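Local structure of phosphoserine aminotransferase (2C0R) at residues E21-E26 and I245-E250; S41-V46 and N234-T239. The protein catalyses the reversible, pyridoxal-phosphate-dependent transfer of an amino group between phosphoserine and 2-oxoglutarate, and handles phosphohydroxythreonine likewise, in serine and pyridoxine biosynthesis. The protein carries 1 engineered substitution. All coordinates share one frame; numbering follows the deposited sequence.

Contact 1 of 2, residues E21-E26 and I245-E250; sequences ERAQAE and IYMVNE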
ATOM      1  N   GLU A  21      -4.278  15.575  14.267  1.00 12.28           N
ATOM      2  CA  GLU A  21      -4.997  15.612  15.543  1.00 12.27           C
ATOM      3  C   GLU A  21      -6.349  14.925  15.436  1.00 11.91           C
ATOM      4  O   GLU A  21      -6.791  14.223  16.362  1.00 12.98           O
ATOM      5  CB  GLU A  21      -5.174  17.040  16.010  1.00 13.40           C
ATOM      6  CG  GLU A  21      -3.827  17.692  16.379  1.00 16.92           C
ATOM      7  CD  GLU A  21      -4.055  19.152  16.756  1.00 23.09           C
ATOM      8  OE1 GLU A  21      -5.150  19.695  16.433  1.00 21.83           O
ATOM      9  OE2 GLU A  21      -3.131  19.720  17.376  1.00 22.92           O
ATOM     10  N   ARG A  22      -7.048  15.119  14.334  1.00 13.90           N
ATOM     11  CA  ARG A  22      -8.357  14.488  14.128  1.00 15.08           C
ATOM     12  C   ARG A  22      -8.230  12.962  14.060  1.00 14.17           C
ATOM     13  O   ARG A  22      -9.004  12.210  14.674  1.00 14.20           O
ATOM     14  CB  ARG A  22      -8.992  14.982  12.815  1.00 16.69           C
ATOM     15  CG  ARG A  22      -9.678  16.330  12.885  1.00 33.30           C
ATOM     16  CD  ARG A  22      -9.966  17.021  11.555  1.00 41.77           C
ATOM     17  NE  ARG A  22      -9.885  18.480  11.634  1.00 46.63           N
ATOM     18  CZ  ARG A  22      -9.609  19.285  10.613  1.00 47.76           C
ATOM     19  NH1 ARG A  22      -9.388  18.717   9.423  1.00 51.54           N
ATOM     20  NH2 ARG A  22      -9.542  20.627  10.709  1.00 39.22           N
ATOM     21  N   ALA A  23      -7.272  12.518  13.259  1.00 13.34           N
ATOM     22  CA  ALA A  23      -7.064  11.088  13.069  1.00 13.27           C
ATOM     23  C   ALA A  23      -6.613  10.460  14.405  1.00 12.42           C
ATOM     24  O   ALA A  23      -7.051   9.346  14.747  1.00 14.65           O
ATOM     25  CB  ALA A  23      -6.099  10.807  11.957  1.00 14.58           C
ATOM     26  N   GLN A  24      -5.759  11.199  15.131  1.00 12.22           N
ATOM     27  CA  GLN A  24      -5.345  10.640  16.405  1.00 11.31           C
ATOM     28  C   GLN A  24      -6.520  10.446  17.352  1.00 11.41           C
ATOM     29  O   GLN A  24      -6.674   9.437  18.023  1.00 12.46           O
ATOM     30  CB  GLN A  24      -4.308  11.596  17.052  1.00 11.55           C
ATOM     31  CG  GLN A  24      -3.954  11.097  18.485  1.00 13.35           C
ATOM     32  CD  GLN A  24      -3.020  12.119  19.134  1.00 12.49           C
ATOM     33  OE1 GLN A  24      -3.335  13.332  19.182  1.00 13.97           O
ATOM     34  NE2 GLN A  24      -1.893  11.648  19.582  1.00 13.40           N
ATOM     35  N   ALA A  25      -7.413  11.439  17.382  1.00 12.18           N
ATOM     36  CA  ALA A  25      -8.490  11.364  18.369  1.00 13.45           C
ATOM     37  C   ALA A  25      -9.442  10.200  18.118  1.00 13.45           C
ATOM     38  O   ALA A  25      -9.976   9.616  19.081  1.00 16.15           O
ATOM     39  CB  ALA A  25      -9.245  12.686  18.365  1.00 16.48           C
ATOM     40  N   GLU A  26      -9.638   9.807  16.870  1.00 11.75           N
ATOM     41  CA  GLU A  26     -10.528   8.659  16.600  1.00 13.42           C
ATOM     42  C   GLU A  26      -9.776   7.413  16.190  1.00 12.75           C
ATOM     43  O   GLU A  26     -10.352   6.447  15.701  1.00 13.84           O
ATOM     44  CB  GLU A  26     -11.592   9.032  15.579  1.00 12.89           C
ATOM     45  CG  GLU A  26     -11.068   9.317  14.191  1.00 13.93           C
ATOM     46  CD  GLU A  26     -12.125   9.834  13.246  1.00 14.49           C
ATOM     47  OE1 GLU A  26     -13.300  10.010  13.632  1.00 16.59           O
ATOM     48  OE2 GLU A  26     -11.840  10.049  12.056  1.00 15.12           O
ATOM     49  N   ILE A 245      -6.542   5.577   2.619  1.00 11.14           N
ATOM     50  CA  ILE A 245      -7.642   6.221   1.963  1.00 10.03           C
ATOM     51  C   ILE A 245      -8.463   7.056   2.937  1.00 10.85           C
ATOM     52  O   ILE A 245      -8.885   8.150   2.593  1.00 11.82           O
ATOM     53  CB  ILE A 245      -8.505   5.177   1.236  1.00 10.12           C
ATOM     54  CG1 ILE A 245      -7.687   4.605   0.069  1.00 10.34           C
ATOM     55  CG2 ILE A 245      -9.821   5.736   0.764  1.00 11.45           C
ATOM     56  CD1 ILE A 245      -8.239   3.277  -0.452  1.00 11.98           C
ATOM     57  N   TYR A 246      -8.665   6.555   4.166  1.00  9.94           N
ATOM     58  CA  TYR A 246      -9.265   7.342   5.216  1.00 10.62           C
ATOM     59  C   TYR A 246      -8.501   8.653   5.438  1.00 10.49           C
ATOM     60  O   TYR A 246      -9.095   9.730   5.607  1.00 13.03           O
ATOM     61  CB  TYR A 246      -9.295   6.495   6.502  1.00 12.92           C
ATOM     62  CG  TYR A 246      -9.391   7.315   7.766  1.00 12.21           C
ATOM     63  CD1 TYR A 246     -10.610   7.824   8.233  1.00 12.73           C
ATOM     64  CD2 TYR A 246      -8.248   7.572   8.525  1.00 13.67           C
ATOM     65  CE1 TYR A 246     -10.668   8.556   9.377  1.00 11.88           C
ATOM     66  CE2 TYR A 246      -8.296   8.314   9.675  1.00 12.09           C
ATOM     67  CZ  TYR A 246      -9.516   8.803  10.092  1.00 12.93           C
ATOM     68  OH  TYR A 246      -9.532   9.530  11.248  1.00 14.33           O
ATOM     69  N   MET A 247      -7.177   8.584   5.427  1.00 11.28           N
ATOM     70  CA  MET A 247      -6.375   9.802   5.658  1.00 11.58           C
ATOM     71  C   MET A 247      -6.420  10.725   4.455  1.00 10.97           C
ATOM     72  O   MET A 247      -6.497  11.953   4.637  1.00 12.01           O
ATOM     73  CB  MET A 247      -4.927   9.434   5.927  1.00 12.12           C
ATOM     74  CG  MET A 247      -4.559   8.816   7.258  1.00 13.01           C
ATOM     75  SD  MET A 247      -5.017   9.837   8.686  1.00 15.08           S
ATOM     76  CE  MET A 247      -3.736  11.091   8.666  1.00 19.83           C
ATOM     77  N   VAL A 248      -6.413  10.195   3.240  1.00 10.99           N
ATOM     78  CA  VAL A 248      -6.673  11.037   2.064  1.00 10.90           C
ATOM     79  C   VAL A 248      -7.998  11.768   2.214  1.00 10.91           C
ATOM     80  O   VAL A 248      -8.104  12.986   1.967  1.00 11.55           O
ATOM     81  CB  VAL A 248      -6.636  10.191   0.770  1.00 10.99           C
ATOM     82  CG1 VAL A 248      -7.127  10.994  -0.439  1.00 13.35           C
ATOM     83  CG2 VAL A 248      -5.215   9.678   0.526  1.00 12.69           C
ATOM     84  N   ASN A 249      -9.029  11.037   2.651  1.00 11.39           N
ATOM     85  CA  ASN A 249     -10.338  11.711   2.843  1.00 12.53           C
ATOM     86  C   ASN A 249     -10.217  12.898   3.778  1.00 12.14           C
ATOM     87  O   ASN A 249     -10.727  13.983   3.504  1.00 11.95           O
ATOM     88  CB  ASN A 249     -11.348  10.671   3.327  1.00 12.93           C
ATOM     89  CG  ASN A 249     -12.782  11.169   3.183  1.00 13.35           C
ATOM     90  OD1 ASN A 249     -13.198  11.754   2.183  1.00 12.99           O
ATOM     91  ND2 ASN A 249     -13.545  10.885   4.222  1.00 15.31           N
ATOM     92  N   GLU A 250      -9.491  12.704   4.879  1.00 11.89           N
ATOM     93  CA  GLU A 250      -9.304  13.815   5.835  1.00 11.62           C
ATOM     94  C   GLU A 250      -8.519  14.941   5.221  1.00 12.05           C
ATOM     95  O   GLU A 250      -8.801  16.134   5.461  1.00 13.44           O
ATOM     96  CB  GLU A 250      -8.614  13.256   7.086  1.00 13.45           C
ATOM     97  CG  GLU A 250      -9.504  12.337   7.912  1.00 12.76           C
ATOM     98  CD  GLU A 250     -10.855  12.948   8.267  1.00 14.05           C
ATOM     99  OE1 GLU A 250     -11.881  12.290   8.003  1.00 16.84           O
ATOM    100  OE2 GLU A 250     -10.891  14.090   8.780  1.00 17.46           O
TER
HETATM  101  O   HOH W   1      -9.641  16.623   8.086  1.00 28.02           O
HETATM  102  O   HOH W   2      -8.158   7.449  12.908  1.00 15.05           O
HETATM  103  O   HOH W   3     -13.470  11.225  10.132  1.00 22.48           O
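Ala23, Glu26 and Arg22 meet Tyr246, Met247 and Glu250 in a mostly buried helix-to-helix contact, where the end of helix 17-25 packs on helix 242-257 beside the subunit interface. The short segments' axes come no nearer than 11.0 Å, their N-to-C directions 135° apart, and side chains and water bridge them. The polar link runs tip to tip: Tyr246 OH donates to Glu26 OE2 in a very short bond of 2.5 Å, the oxygen lying at the ring edge, in plane, with the carboxylate turned 46° from the ring. Glu26 is the first residue to leave helical phi/psi, and its CG sits between the backbone N and the carbonyl carbon (chi1 67°), from where the extended chain reaches the phenol. In this class-V aminotransferase, a fold-type I PLP enzyme, the contact joins the N-terminal helix 17-25 to helix 242-257. The apolar part is small: Ala23 CB lies 3.6 Å from Met247 SD, and Phe27 of the second subunit also packs on Ala23. Within helix 242-257, Glu250 CG lies over one face of the Tyr246 ring, toward its rim. Three waters add to the polar links. One donates to both Glu26 OE2 and Glu250 OE1, bridging two carboxylates that would otherwise probably repel; Lys253 forms a salt bridge with the latter oxygen. Another accepts from Arg22 NH1 and donates to Glu250 OE2 and O, while Arg22 NH2 pairs with Glu257. A third spans Ala23 O and Tyr246 OH.

Contact 2 of 2, residues S41-V46 and N234-T239; sequences SHRGAV and NSLYNT. With PLP (pyridoxal-5'-phosphate), chain D.
The flat groups of His42 and Arg43 lie against Thr239 and Leu236. Thr239 CA sits over one face of the imidazole in a CH-pi contact, 4.1 Å from the ring centroid and 18° off its normal; Arg43 CG lies over the opposite face, toward the rim. The ring reaches this slot because His42 CG stands between the backbone N and the carbonyl carbon (chi1 61°). Leu236 CB is centred over one face of the Arg43 guanidinium, 3.7 Å above its plane, and Leu236 CD1 lies 3.6 Å from Arg43 NE. Residues Ser41 to Gly44 form a type I beta turn, with an ST turn in which Arg43 N donates to Ser41 OG, just ahead of helix 45-61, for which Gly44 is the N-cap. Arg43 probably takes part in binding L-glutamate. Across the segments the polar link is a water in the plane of the His42 ring, 2.9 Å from NE2, which donates to Leu236 O. An alanine in place of His42 would probably open a gap between Thr239 CA and Arg43 CG and leave this water without its ring partner. From 234-239 the PLP phosphate takes three hydrogen bonds: Thr239 N and OG1 both donate to PLP O2P, OG1 at 2.7 Å, and Asn238 ND2 donates to O3P at 2.9 Å. Ser78, Ala77, Thr153 and Gln196 of the second subunit also bond this PLP, which therefore sits at the dimer interface.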
ATOM      1  N   SER A  41     -14.228  -4.006   7.900  1.00 13.67           N
ATOM      2  CA  SER A  41     -14.264  -4.624   6.595  1.00 14.88           C
ATOM      3  C   SER A  41     -14.238  -3.568   5.505  1.00 13.59           C
ATOM      4  O   SER A  41     -14.973  -2.572   5.600  1.00 12.94           O
ATOM      5  CB  SER A  41     -15.584  -5.403   6.479  1.00 14.59           C
ATOM      6  OG  SER A  41     -15.644  -5.998   5.166  1.00 17.09           O
ATOM      7  N   HIS A  42     -13.479  -3.846   4.459  1.00 11.93           N
ATOM      8  CA  HIS A  42     -13.496  -2.950   3.293  1.00 12.88           C
ATOM      9  C   HIS A  42     -14.775  -3.099   2.504  1.00 12.74           C
ATOM     10  O   HIS A  42     -15.022  -2.228   1.657  1.00 13.97           O
ATOM     11  CB  HIS A  42     -12.285  -3.145   2.396  1.00 13.47           C
ATOM     12  CG  HIS A  42     -12.191  -4.526   1.841  1.00 14.54           C
ATOM     13  ND1 HIS A  42     -12.114  -5.628   2.670  1.00 19.98           N
ATOM     14  CD2 HIS A  42     -12.183  -4.985   0.579  1.00 14.20           C
ATOM     15  CE1 HIS A  42     -12.051  -6.708   1.895  1.00 20.05           C
ATOM     16  NE2 HIS A  42     -12.080  -6.330   0.622  1.00 16.80           N
ATOM     17  N   ARG A  43     -15.586  -4.103   2.787  1.00 14.38           N
ATOM     18  CA  ARG A  43     -16.890  -4.246   2.160  1.00 16.52           C
ATOM     19  C   ARG A  43     -17.985  -3.969   3.158  1.00 15.84           C
ATOM     20  O   ARG A  43     -19.159  -4.260   2.896  1.00 18.41           O
ATOM     21  CB  ARG A  43     -17.073  -5.659   1.592  1.00 16.36           C
ATOM     22  CG  ARG A  43     -16.014  -5.964   0.525  1.00 18.41           C
ATOM     23  CD  ARG A  43     -15.701  -4.707  -0.221  1.00 25.53           C
ATOM     24  NE  ARG A  43     -16.547  -4.397  -1.326  1.00 30.30           N
ATOM     25  CZ  ARG A  43     -16.544  -4.993  -2.533  1.00 28.05           C
ATOM     26  NH1 ARG A  43     -15.753  -6.007  -2.885  1.00 31.34           N
ATOM     27  NH2 ARG A  43     -17.407  -4.519  -3.416  1.00 22.79           N
ATOM     28  N   GLY A  44     -17.641  -3.384   4.317  1.00 14.98           N
ATOM     29  CA  GLY A  44     -18.680  -2.894   5.208  1.00 14.25           C
ATOM     30  C   GLY A  44     -19.096  -1.468   4.901  1.00 13.62           C
ATOM     31  O   GLY A  44     -18.313  -0.710   4.354  1.00 13.53           O
ATOM     32  N   ALA A  45     -20.303  -1.058   5.289  1.00 14.36           N
ATOM     33  CA  ALA A  45     -20.806   0.263   4.907  1.00 13.87           C
ATOM     34  C   ALA A  45     -20.016   1.407   5.518  1.00 12.81           C
ATOM     35  O   ALA A  45     -19.952   2.485   4.921  1.00 14.77           O
ATOM     36  CB  ALA A  45     -22.279   0.452   5.297  1.00 18.94           C
ATOM     37  N   VAL A  46     -19.437   1.241   6.694  1.00 12.44           N
ATOM     38  CA  VAL A  46     -18.659   2.339   7.310  1.00 12.87           C
ATOM     39  C   VAL A  46     -17.411   2.635   6.496  1.00 11.60           C
ATOM     40  O   VAL A  46     -17.195   3.794   6.150  1.00 11.92           O
ATOM     41  CB  VAL A  46     -18.313   2.000   8.761  1.00 14.12           C
ATOM     42  CG1 VAL A  46     -17.435   3.094   9.369  1.00 13.80           C
ATOM     43  CG2 VAL A  46     -19.591   1.840   9.619  1.00 14.76           C
ATOM     44  N   ASN A 234     -14.565  -0.724  -8.124  1.00 10.09           N
ATOM     45  CA  ASN A 234     -14.421   0.459  -7.277  1.00 10.83           C
ATOM     46  C   ASN A 234     -13.216   0.388  -6.353  1.00 10.43           C
ATOM     47  O   ASN A 234     -13.342   0.816  -5.177  1.00 11.33           O
ATOM     48  CB  ASN A 234     -15.711   0.690  -6.487  1.00 10.64           C
ATOM     49  CG  ASN A 234     -15.756   2.044  -5.803  1.00 11.63           C
ATOM     50  OD1 ASN A 234     -15.112   3.033  -6.248  1.00 12.57           O
ATOM     51  ND2 ASN A 234     -16.538   2.124  -4.703  1.00 12.51           N
ATOM     52  N   SER A 235     -12.103  -0.082  -6.859  1.00 10.37           N
ATOM     53  CA  SER A 235     -10.864  -0.210  -6.104  1.00 11.24           C
ATOM     54  C   SER A 235     -11.004  -1.143  -4.920  1.00 11.52           C
ATOM     55  O   SER A 235     -10.190  -1.118  -3.999  1.00 14.18           O
ATOM     56  CB  SER A 235     -10.283   1.168  -5.701  1.00 10.76           C
ATOM     57  OG  SER A 235     -10.109   1.963  -6.858  1.00 12.34           O
ATOM     58  N   LEU A 236     -12.001  -2.004  -4.940  1.00 11.47           N
ATOM     59  CA  LEU A 236     -12.200  -2.958  -3.851  1.00 11.73           C
ATOM     60  C   LEU A 236     -12.116  -4.403  -4.319  1.00 13.33           C
ATOM     61  O   LEU A 236     -12.584  -5.314  -3.616  1.00 14.53           O
ATOM     62  CB  LEU A 236     -13.578  -2.751  -3.197  1.00 11.89           C
ATOM     63  CG  LEU A 236     -13.767  -1.368  -2.541  1.00 11.80           C
ATOM     64  CD1 LEU A 236     -15.229  -1.147  -2.158  1.00 14.89           C
ATOM     65  CD2 LEU A 236     -12.883  -1.150  -1.327  1.00 12.24           C
ATOM     66  N   TYR A 237     -11.527  -4.679  -5.460  1.00 11.57           N
ATOM     67  CA  TYR A 237     -11.353  -6.051  -5.886  1.00 12.32           C
ATOM     68  C   TYR A 237     -10.604  -6.852  -4.843  1.00 11.28           C
ATOM     69  O   TYR A 237     -10.965  -7.986  -4.559  1.00 13.03           O
ATOM     70  CB  TYR A 237     -10.607  -6.082  -7.250  1.00 13.46           C
ATOM     71  CG  TYR A 237     -10.277  -7.531  -7.618  1.00 14.23           C
ATOM     72  CD1 TYR A 237     -11.228  -8.395  -8.164  1.00 14.58           C
ATOM     73  CD2 TYR A 237      -8.984  -8.015  -7.426  1.00 12.75           C
ATOM     74  CE1 TYR A 237     -10.876  -9.707  -8.475  1.00 17.52           C
ATOM     75  CE2 TYR A 237      -8.642  -9.308  -7.720  1.00 14.09           C
ATOM     76  CZ  TYR A 237      -9.596 -10.152  -8.244  1.00 18.20           C
ATOM     77  OH  TYR A 237      -9.207 -11.450  -8.562  1.00 19.49           O
ATOM     78  N   ASN A 238      -9.552  -6.246  -4.326  1.00 11.61           N
ATOM     79  CA  ASN A 238      -8.870  -6.803  -3.157  1.00 11.85           C
ATOM     80  C   ASN A 238      -8.871  -5.780  -2.024  1.00 11.22           C
ATOM     81  O   ASN A 238      -9.525  -4.741  -2.124  1.00 11.66           O
ATOM     82  CB  ASN A 238      -7.469  -7.303  -3.458  1.00 11.34           C
ATOM     83  CG  ASN A 238      -6.456  -6.213  -3.584  1.00 11.70           C
ATOM     84  OD1 ASN A 238      -6.741  -5.084  -3.955  1.00 13.12           O
ATOM     85  ND2 ASN A 238      -5.201  -6.590  -3.257  1.00 12.29           N
ATOM     86  N   THR A 239      -8.150  -6.120  -0.964  1.00 10.53           N
ATOM     87  CA  THR A 239      -8.229  -5.236   0.202  1.00 11.35           C
ATOM     88  C   THR A 239      -7.521  -3.922  -0.123  1.00 11.64           C
ATOM     89  O   THR A 239      -6.338  -3.946  -0.432  1.00 11.74           O
ATOM     90  CB  THR A 239      -7.630  -5.911   1.449  1.00 12.72           C
ATOM     91  OG1 THR A 239      -8.198  -7.237   1.518  1.00 12.05           O
ATOM     92  CG2 THR A 239      -8.029  -5.092   2.651  1.00 13.43           C
TER
HETATM   93  N1  PLP D 363      -4.969 -15.085   0.249  1.00 11.32           N
HETATM   94  C2  PLP D 363      -5.625 -15.401   1.401  1.00 11.44           C
HETATM   95  C2A PLP D 363      -5.387 -16.722   2.096  1.00 15.43           C
HETATM   96  C3  PLP D 363      -6.469 -14.437   1.943  1.00 12.07           C
HETATM   97  O3  PLP D 363      -7.075 -14.775   3.104  1.00 15.52           O
HETATM   98  C4  PLP D 363      -6.597 -13.185   1.382  1.00 13.62           C
HETATM   99  C4A PLP D 363      -7.500 -12.056   1.933  1.00 17.85           C
HETATM  100  C5  PLP D 363      -5.954 -12.939   0.202  1.00 12.37           C
HETATM  101  C6  PLP D 363      -5.110 -13.875  -0.336  1.00 11.34           C
HETATM  102  C5A PLP D 363      -6.156 -11.640  -0.582  1.00 12.34           C
HETATM  103  O4P PLP D 363      -5.413 -10.570   0.031  1.00 11.66           O
HETATM  104  P   PLP D 363      -5.415  -9.092  -0.524  1.00 11.65           P
HETATM  105  O1P PLP D 363      -4.404  -8.356   0.306  1.00 12.51           O
HETATM  106  O2P PLP D 363      -6.832  -8.595  -0.363  1.00 12.06           O
HETATM  107  O3P PLP D 363      -5.019  -9.184  -1.973  1.00 11.88           O
HETATM  108  O   HOH W   4     -12.500  -7.564  -1.933  1.00 26.44           O

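The two contacts lie on the same side of the chain's centre, 18 Å apart between centres and about 6 Å between nearest atoms, without touching. Along the chain the order is 21-26, 41-46, 234-239, 245-250, so contact 2 falls within the span that contact 1 closes. Helix 17-25 is followed by helix 45-61, just ahead of which lie the His42 and Arg43 of contact 2, and the loop at 234-239 leads into helix 242-257, which carries contact 1. Helix 45-61 also receives Ile245 and Asn249 side chains from contact 1's second segment. Both contacts touch the second subunit, placing this N-terminal region and the phosphate-binding loop together at the homodimer interface.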